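Local coordinates for protein endonuclease NucS (Thermococcus kodakarensis KOD1, PDB 5GKE) that binds double-stranded DNA and acts as a mismatch restriction endonuclease, at residues 34-39 against 109-114; 91-96 against 104-109. The protein carries 1 engineered substitution. All coordinates share one frame; numbering follows the deposited sequence.

Contact 1 (34-39 against 109-114)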
ATOM      1  N   PHE A  34      -8.522 -21.386   7.803  1.00 33.84           N
ATOM      2  CA  PHE A  34      -7.727 -21.212   9.013  1.00 25.63           C
ATOM      3  C   PHE A  34      -6.813 -22.422   9.097  1.00 27.56           C
ATOM      4  O   PHE A  34      -7.286 -23.550   9.052  1.00 35.72           O
ATOM      5  CB  PHE A  34      -8.591 -21.114  10.278  1.00 26.69           C
ATOM      6  CG  PHE A  34      -9.680 -20.063  10.229  1.00 29.55           C
ATOM      7  CD1 PHE A  34     -10.798 -20.184  11.041  1.00 33.07           C
ATOM      8  CD2 PHE A  34      -9.579 -18.948   9.420  1.00 36.49           C
ATOM      9  CE1 PHE A  34     -11.802 -19.226  11.022  1.00 36.43           C
ATOM     10  CE2 PHE A  34     -10.574 -17.980   9.403  1.00 32.38           C
ATOM     11  CZ  PHE A  34     -11.690 -18.124  10.200  1.00 41.13           C
ATOM     12  N   ALA A  35      -5.509 -22.209   9.205  1.00 25.66           N
ATOM     13  CA  ALA A  35      -4.598 -23.337   9.150  1.00 29.91           C
ATOM     14  C   ALA A  35      -3.277 -23.059   9.829  1.00 41.06           C
ATOM     15  O   ALA A  35      -2.863 -21.914   9.939  1.00 38.73           O
ATOM     16  CB  ALA A  35      -4.349 -23.732   7.697  1.00 27.66           C
ATOM     17  N   ARG A  36      -2.608 -24.121  10.262  1.00 33.48           N
ATOM     18  CA  ARG A  36      -1.199 -24.028  10.562  1.00 39.14           C
ATOM     19  C   ARG A  36      -0.465 -24.232   9.250  1.00 42.51           C
ATOM     20  O   ARG A  36      -0.726 -25.191   8.523  1.00 38.61           O
ATOM     21  CB  ARG A  36      -0.760 -25.063  11.595  1.00 36.39           C
ATOM     22  CG  ARG A  36       0.510 -24.665  12.316  1.00 40.26           C
ATOM     23  CD  ARG A  36       1.266 -25.862  12.840  1.00 53.47           C
ATOM     24  NE  ARG A  36       0.342 -26.885  13.302  1.00 72.51           N
ATOM     25  CZ  ARG A  36       0.428 -28.166  12.965  1.00 79.60           C
ATOM     26  NH1 ARG A  36       1.412 -28.583  12.173  1.00 76.11           N
ATOM     27  NH2 ARG A  36      -0.469 -29.028  13.425  1.00 58.93           N
ATOM     28  N   CYS A  37       0.458 -23.337   8.935  1.00 43.26           N
ATOM     29  CA  CYS A  37       1.114 -23.428   7.639  1.00 40.54           C
ATOM     30  C   CYS A  37       2.531 -22.883   7.612  1.00 39.05           C
ATOM     31  O   CYS A  37       2.983 -22.228   8.548  1.00 37.32           O
ATOM     32  CB  CYS A  37       0.273 -22.709   6.586  1.00 31.81           C
ATOM     33  SG  CYS A  37       0.013 -20.967   6.893  1.00 37.58           S
ATOM     34  N   LYS A  38       3.227 -23.216   6.533  1.00 38.16           N
ATOM     35  CA  LYS A  38       4.479 -22.583   6.148  1.00 32.94           C
ATOM     36  C   LYS A  38       4.251 -21.862   4.813  1.00 46.98           C
ATOM     37  O   LYS A  38       3.426 -22.300   4.000  1.00 38.50           O
ATOM     38  CB  LYS A  38       5.600 -23.617   6.012  1.00 39.73           C
ATOM     39  CG  LYS A  38       6.028 -24.316   7.301  1.00 40.12           C
ATOM     40  CD  LYS A  38       6.950 -25.466   6.935  1.00 52.48           C
ATOM     41  CE  LYS A  38       7.631 -26.094   8.133  1.00 57.45           C
ATOM     42  NZ  LYS A  38       8.482 -27.229   7.666  1.00 71.45           N
ATOM     43  N   VAL A  39       4.958 -20.762   4.573  1.00 32.32           N
ATOM     44  CA  VAL A  39       4.759 -20.033   3.329  1.00 29.83           C
ATOM     45  C   VAL A  39       6.082 -19.776   2.605  1.00 35.67           C
ATOM     46  O   VAL A  39       7.051 -19.273   3.178  1.00 37.08           O
ATOM     47  CB  VAL A  39       4.031 -18.694   3.562  1.00 27.56           C
ATOM     48  CG1 VAL A  39       3.734 -18.012   2.212  1.00 30.64           C
ATOM     49  CG2 VAL A  39       2.731 -18.927   4.320  1.00 30.90           C
ATOM     50  N   LEU A 109      -0.092 -26.574   3.789  1.00 38.85           N
ATOM     51  CA  LEU A 109      -1.083 -26.672   4.849  1.00 36.19           C
ATOM     52  C   LEU A 109      -0.734 -27.848   5.742  1.00 42.25           C
ATOM     53  O   LEU A 109      -0.912 -28.997   5.357  1.00 41.02           O
ATOM     54  CB  LEU A 109      -2.470 -26.841   4.249  1.00 35.75           C
ATOM     55  CG  LEU A 109      -2.864 -25.734   3.277  1.00 31.65           C
ATOM     56  CD1 LEU A 109      -4.140 -26.093   2.534  1.00 24.02           C
ATOM     57  CD2 LEU A 109      -3.051 -24.440   4.038  1.00 33.41           C
ATOM     58  N   GLU A 110      -0.239 -27.559   6.938  1.00 41.38           N
ATOM     59  CA  GLU A 110       0.169 -28.615   7.852  1.00 41.60           C
ATOM     60  C   GLU A 110      -1.013 -29.175   8.629  1.00 41.17           C
ATOM     61  O   GLU A 110      -1.108 -30.378   8.826  1.00 52.15           O
ATOM     62  CB  GLU A 110       1.231 -28.100   8.810  1.00 47.03           C
ATOM     63  CG  GLU A 110       2.485 -27.661   8.103  1.00 49.23           C
ATOM     64  CD  GLU A 110       3.507 -27.083   9.045  1.00 54.90           C
ATOM     65  OE1 GLU A 110       3.135 -26.207   9.862  1.00 42.90           O
ATOM     66  OE2 GLU A 110       4.680 -27.519   8.966  1.00 59.41           O
ATOM     67  N   GLU A 111      -1.876 -28.289   9.114  1.00 40.30           N
ATOM     68  CA  GLU A 111      -3.157 -28.691   9.681  1.00 43.41           C
ATOM     69  C   GLU A 111      -4.258 -27.702   9.333  1.00 33.03           C
ATOM     70  O   GLU A 111      -4.185 -26.535   9.687  1.00 41.32           O
ATOM     71  CB  GLU A 111      -3.039 -28.828  11.195  1.00 53.35           C
ATOM     72  CG  GLU A 111      -4.315 -29.266  11.881  1.00 55.74           C
ATOM     73  CD  GLU A 111      -4.090 -29.555  13.354  1.00 90.53           C
ATOM     74  OE1 GLU A 111      -2.934 -29.410  13.817  1.00 90.29           O
ATOM     75  OE2 GLU A 111      -5.064 -29.929  14.047  1.00 82.27           O
ATOM     76  N   VAL A 112      -5.305 -28.156   8.677  1.00 34.90           N
ATOM     77  CA  VAL A 112      -6.352 -27.216   8.333  1.00 32.96           C
ATOM     78  C   VAL A 112      -7.453 -27.239   9.397  1.00 40.40           C
ATOM     79  O   VAL A 112      -8.181 -28.214   9.521  1.00 46.78           O
ATOM     80  CB  VAL A 112      -6.935 -27.531   6.944  1.00 30.33           C
ATOM     81  CG1 VAL A 112      -8.125 -26.626   6.643  1.00 20.67           C
ATOM     82  CG2 VAL A 112      -5.841 -27.412   5.869  1.00 30.59           C
ATOM     83  N   TYR A 113      -7.573 -26.161  10.163  1.00 40.39           N
ATOM     84  CA  TYR A 113      -8.575 -26.096  11.229  1.00 32.07           C
ATOM     85  C   TYR A 113      -9.962 -25.817  10.677  1.00 30.89           C
ATOM     86  O   TYR A 113     -10.968 -26.284  11.204  1.00 33.49           O
ATOM     87  CB  TYR A 113      -8.233 -25.014  12.247  1.00 33.26           C
ATOM     88  CG  TYR A 113      -6.822 -25.046  12.778  1.00 46.50           C
ATOM     89  CD1 TYR A 113      -6.380 -26.098  13.579  1.00 30.01           C
ATOM     90  CD2 TYR A 113      -5.933 -24.004  12.510  1.00 35.06           C
ATOM     91  CE1 TYR A 113      -5.083 -26.124  14.079  1.00 36.41           C
ATOM     92  CE2 TYR A 113      -4.640 -24.025  13.010  1.00 32.59           C
ATOM     93  CZ  TYR A 113      -4.223 -25.083  13.794  1.00 38.59           C
ATOM     94  OH  TYR A 113      -2.944 -25.104  14.291  1.00 47.53           O
ATOM     95  N   MET A 114     -10.024 -25.010   9.635  1.00 32.88           N
ATOM     96  CA  MET A 114     -11.304 -24.748   9.003  1.00 34.53           C
ATOM     97  C   MET A 114     -11.102 -24.432   7.529  1.00 33.40           C
ATOM     98  O   MET A 114     -10.086 -23.850   7.147  1.00 38.97           O
ATOM     99  CB  MET A 114     -12.027 -23.595   9.708  1.00 29.14           C
ATOM    100  CG  MET A 114     -13.470 -23.422   9.272  1.00 28.85           C
ATOM    101  SD  MET A 114     -14.135 -21.801   9.697  1.00 57.93           S
ATOM    102  CE  MET A 114     -13.541 -20.867   8.274  1.00 45.72           C
TER

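Contact 2 (91-96 against 104-109)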
ATOM      1  N   ASN A  91       1.994 -32.768   2.365  1.00 61.46           N
ATOM      2  CA  ASN A  91       0.833 -32.029   2.853  1.00 42.06           C
ATOM      3  C   ASN A  91       0.141 -31.348   1.685  1.00 44.33           C
ATOM      4  O   ASN A  91       0.742 -31.167   0.630  1.00 42.36           O
ATOM      5  CB  ASN A  91       1.247 -30.995   3.889  1.00 38.07           C
ATOM      6  CG  ASN A  91       1.512 -31.602   5.243  1.00 55.98           C
ATOM      7  OD1 ASN A  91       0.662 -32.315   5.802  1.00 59.19           O
ATOM      8  ND2 ASN A  91       2.694 -31.317   5.792  1.00 37.78           N
ATOM      9  N   PRO A  92      -1.129 -30.971   1.851  1.00 36.47           N
ATOM     10  CA  PRO A  92      -1.732 -30.200   0.758  1.00 37.06           C
ATOM     11  C   PRO A  92      -1.001 -28.869   0.599  1.00 28.89           C
ATOM     12  O   PRO A  92      -0.535 -28.315   1.588  1.00 32.94           O
ATOM     13  CB  PRO A  92      -3.177 -29.983   1.224  1.00 25.78           C
ATOM     14  CG  PRO A  92      -3.381 -30.939   2.363  1.00 36.51           C
ATOM     15  CD  PRO A  92      -2.036 -31.117   2.993  1.00 30.63           C
ATOM     16  N   VAL A  93      -0.871 -28.371  -0.618  1.00 30.13           N
ATOM     17  CA  VAL A  93      -0.152 -27.118  -0.819  1.00 23.44           C
ATOM     18  C   VAL A  93      -0.933 -26.244  -1.780  1.00 33.18           C
ATOM     19  O   VAL A  93      -1.273 -26.674  -2.886  1.00 30.98           O
ATOM     20  CB  VAL A  93       1.283 -27.362  -1.351  1.00 31.11           C
ATOM     21  CG1 VAL A  93       1.984 -26.054  -1.653  1.00 29.89           C
ATOM     22  CG2 VAL A  93       2.084 -28.156  -0.344  1.00 25.00           C
ATOM     23  N   LEU A  94      -1.274 -25.044  -1.321  1.00 28.98           N
ATOM     24  CA  LEU A  94      -1.877 -24.017  -2.169  1.00 36.68           C
ATOM     25  C   LEU A  94      -0.785 -23.310  -2.980  1.00 36.63           C
ATOM     26  O   LEU A  94       0.216 -22.890  -2.406  1.00 37.75           O
ATOM     27  CB  LEU A  94      -2.631 -23.016  -1.312  1.00 33.02           C
ATOM     28  CG  LEU A  94      -4.150 -23.063  -1.198  1.00 35.54           C
ATOM     29  CD1 LEU A  94      -4.683 -24.461  -1.219  1.00 37.55           C
ATOM     30  CD2 LEU A  94      -4.565 -22.344   0.061  1.00 35.09           C
ATOM     31  N   VAL A  95      -0.958 -23.161  -4.292  1.00 35.12           N
ATOM     32  CA  VAL A  95       0.172 -22.711  -5.091  1.00 38.32           C
ATOM     33  C   VAL A  95       0.070 -21.301  -5.689  1.00 38.44           C
ATOM     34  O   VAL A  95       0.996 -20.531  -5.494  1.00 55.48           O
ATOM     35  CB  VAL A  95       0.529 -23.730  -6.169  1.00 36.72           C
ATOM     36  CG1 VAL A  95       1.538 -23.153  -7.127  1.00 36.99           C
ATOM     37  CG2 VAL A  95       1.169 -24.937  -5.494  1.00 36.55           C
ATOM     38  N   SER A  96      -0.924 -20.941  -6.482  1.00 40.08           N
ATOM     39  CA  SER A  96      -0.925 -19.513  -6.925  1.00 51.45           C
ATOM     40  C   SER A  96       0.312 -19.008  -7.729  1.00 41.57           C
ATOM     41  O   SER A  96       1.283 -18.485  -7.162  1.00 45.37           O
ATOM     42  CB  SER A  96      -1.128 -18.567  -5.744  1.00 42.11           C
ATOM     43  OG  SER A  96      -1.343 -17.252  -6.225  1.00 47.31           O
ATOM     44  N   THR A 104       5.665 -17.157  -7.741  1.00 27.49           N
ATOM     45  CA  THR A 104       4.954 -18.267  -7.127  1.00 37.19           C
ATOM     46  C   THR A 104       4.848 -18.074  -5.620  1.00 40.39           C
ATOM     47  O   THR A 104       5.794 -17.630  -4.969  1.00 32.17           O
ATOM     48  CB  THR A 104       5.619 -19.628  -7.415  1.00 39.70           C
ATOM     49  OG1 THR A 104       7.022 -19.552  -7.146  1.00 56.66           O
ATOM     50  CG2 THR A 104       5.416 -20.019  -8.847  1.00 49.23           C
ATOM     51  N   LEU A 105       3.674 -18.399  -5.084  1.00 40.23           N
ATOM     52  CA  LEU A 105       3.416 -18.332  -3.656  1.00 34.93           C
ATOM     53  C   LEU A 105       3.021 -19.713  -3.134  1.00 35.26           C
ATOM     54  O   LEU A 105       1.966 -20.190  -3.434  1.00 32.13           O
ATOM     55  CB  LEU A 105       2.301 -17.310  -3.380  1.00 31.97           C
ATOM     56  CG  LEU A 105       1.943 -17.051  -1.921  1.00 31.12           C
ATOM     57  CD1 LEU A 105       3.205 -16.697  -1.157  1.00 36.25           C
ATOM     58  CD2 LEU A 105       0.921 -15.936  -1.803  1.00 32.12           C
ATOM     59  N   GLU A 106       3.834 -20.373  -2.334  1.00 38.51           N
ATOM     60  CA  GLU A 106       3.420 -21.707  -1.904  1.00 30.87           C
ATOM     61  C   GLU A 106       2.955 -21.725  -0.461  1.00 38.66           C
ATOM     62  O   GLU A 106       3.695 -21.308   0.445  1.00 34.35           O
ATOM     63  CB  GLU A 106       4.556 -22.710  -2.091  1.00 34.05           C
ATOM     64  CG  GLU A 106       4.724 -23.177  -3.513  1.00 34.81           C
ATOM     65  CD  GLU A 106       5.761 -24.266  -3.645  1.00 40.43           C
ATOM     66  OE1 GLU A 106       6.672 -24.327  -2.791  1.00 78.09           O
ATOM     67  OE2 GLU A 106       5.665 -25.064  -4.602  1.00 56.22           O
ATOM     68  N   VAL A 107       1.735 -22.209  -0.233  1.00 34.47           N
ATOM     69  CA  VAL A 107       1.272 -22.353   1.144  1.00 33.00           C
ATOM     70  C   VAL A 107       1.085 -23.815   1.503  1.00 34.60           C
ATOM     71  O   VAL A 107       0.128 -24.462   1.064  1.00 35.41           O
ATOM     72  CB  VAL A 107      -0.042 -21.606   1.403  1.00 37.50           C
ATOM     73  CG1 VAL A 107      -0.440 -21.745   2.863  1.00 28.14           C
ATOM     74  CG2 VAL A 107       0.096 -20.153   1.038  1.00 31.86           C
ATOM     75  N   GLU A 108       1.999 -24.316   2.330  1.00 33.54           N
ATOM     76  CA  GLU A 108       1.949 -25.686   2.801  1.00 32.00           C
ATOM     77  C   GLU A 108       0.969 -25.796   3.957  1.00 36.36           C
ATOM     78  O   GLU A 108       1.188 -25.213   5.016  1.00 41.82           O
ATOM     79  CB  GLU A 108       3.334 -26.145   3.246  1.00 27.80           C
ATOM     80  CG  GLU A 108       3.402 -27.632   3.575  1.00 50.14           C
ATOM     81  CD  GLU A 108       4.711 -28.047   4.241  1.00 66.83           C
ATOM     82  OE1 GLU A 108       5.704 -27.285   4.159  1.00 70.78           O
ATOM     83  OE2 GLU A 108       4.738 -29.141   4.849  1.00 68.78           O
ATOM     84  N   LEU A 109      -0.092 -26.574   3.789  1.00 38.85           N
ATOM     85  CA  LEU A 109      -1.083 -26.672   4.849  1.00 36.19           C
ATOM     86  C   LEU A 109      -0.734 -27.848   5.742  1.00 42.25           C
ATOM     87  O   LEU A 109      -0.912 -28.997   5.357  1.00 41.02           O
ATOM     88  CB  LEU A 109      -2.470 -26.841   4.249  1.00 35.75           C
ATOM     89  CG  LEU A 109      -2.864 -25.734   3.277  1.00 31.65           C
ATOM     90  CD1 LEU A 109      -4.140 -26.093   2.534  1.00 24.02           C
ATOM     91  CD2 LEU A 109      -3.051 -24.440   4.038  1.00 33.41           C
TER

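Contact 1 (34-39 against 109-114)
R36 reaches from segment 34-39 across E110, E111 and Y113. Its CG is anti to the backbone N (chi1 -158°). This puts CG between E110 OE1 and the Y113 hydroxyl. The chain then bends at chi3. E111 CB and E110 C lie over one face of the guanidinium, and Y113 OH sits at its edge. R36 NH2 forms a salt bridge with E111 OE1 at 2.5 Å, but the hydrogen bond between them is bent and weak. The two flat groups are nearly perpendicular, with planes 84° apart, and E111 OE1 is the oxygen that meets NH2. On the other arm, R36 NH1 makes a long salt bridge of 3.7 Å to E110 OE1. That oxygen also has a hydrogen bond to S51. The other carboxylate oxygen, E110 OE2, lies 3.4 Å from K38 CE, with K38 CG and CD near; the two side chains cross obliquely. Y113 lays its ring obliquely against the backbone, with CE2 3.4 Å from R36 N. Its OH is hydrogen-bonded to D53. At the far end, F34 and M114 run side by side in the same direction. M114 CE sits over one ring face, offset toward the rim and 3.6 Å from F34 CE1, and the sulfur approaches obliquely. The F34 ring also stacks on F118 of the second subunit. A35 CB faces the other way, 3.9 Å from L109 CD2. The backbones are antiparallel with two breaks in register. F34 O accepts from both Y113 N and M114 N. R36 O takes E110 N at 2.9 Å and E111 N weakly. Each pair of residues facing one partner is a classic beta bulge, here at the corners E110 and Y113 in the antiparallel sheet of the N-terminal PH-like domain.

Contact 2 (91-96 against 104-109)
N91 points toward the end of strand 103-109, and its side chain slants across that of E108. N91 CB rests 3.3 Å from L109 O and also touches E108 CG. N91 CG stands beside the backbone N (chi1 -78°) and remains close to the same L109 O, at 3.6 Å. OD1 is also nearest to L109 O. At the tip, N91 ND2 donates to E108 OE2 over 3.1 Å. The bond is nearly straight, close to the amide plane, and uses the anti lone pair of the carboxylate oxygen. The two planes are 32° apart. An alanine here would probably leave E108 OE2 without its amide donor and its carboxylate freer to turn. E108 CG also touches V93 CG2, on the same face of the sheet. On the other face, L94 and L109 meet through their CD1 methyls at 4.1 Å, and V107 CB packs on L94 CB. F64 of strand 64-67 lies against L94 and V107. The backbones pair through L94 and V107, each donating to the other. V107 N lies 2.7 Å from L94 O. L109 N donates to P92 O, and near the turn L105 N donates to S96 O. L105 packs on a guanine base of the bound DNA. Together the strands form an antiparallel beta hairpin of the PH-like domain.

Overall arrangement
Both contacts lie in the N-terminal PH-like domain, within one antiparallel sheet. Their centres are 10 Å apart. Strand 30-42 comes first in the chain, then strands 92-98, 103-109 and 111-118. Contact 2 is therefore a local hairpin, while contact 1 brings together strands distant in sequence. L109 belongs to both, just before the corner at E110 where strand 103-109 passes into 111-118. Strand 30-42 pairs with each of these two strands. K38 O and E108 N, probably hydrogen-bonded at 3.0 Å, join the contacts directly, and V39 packs on L105. The sheet thus continues from a region touching the second subunit in contact 1 to one touching DNA in contact 2.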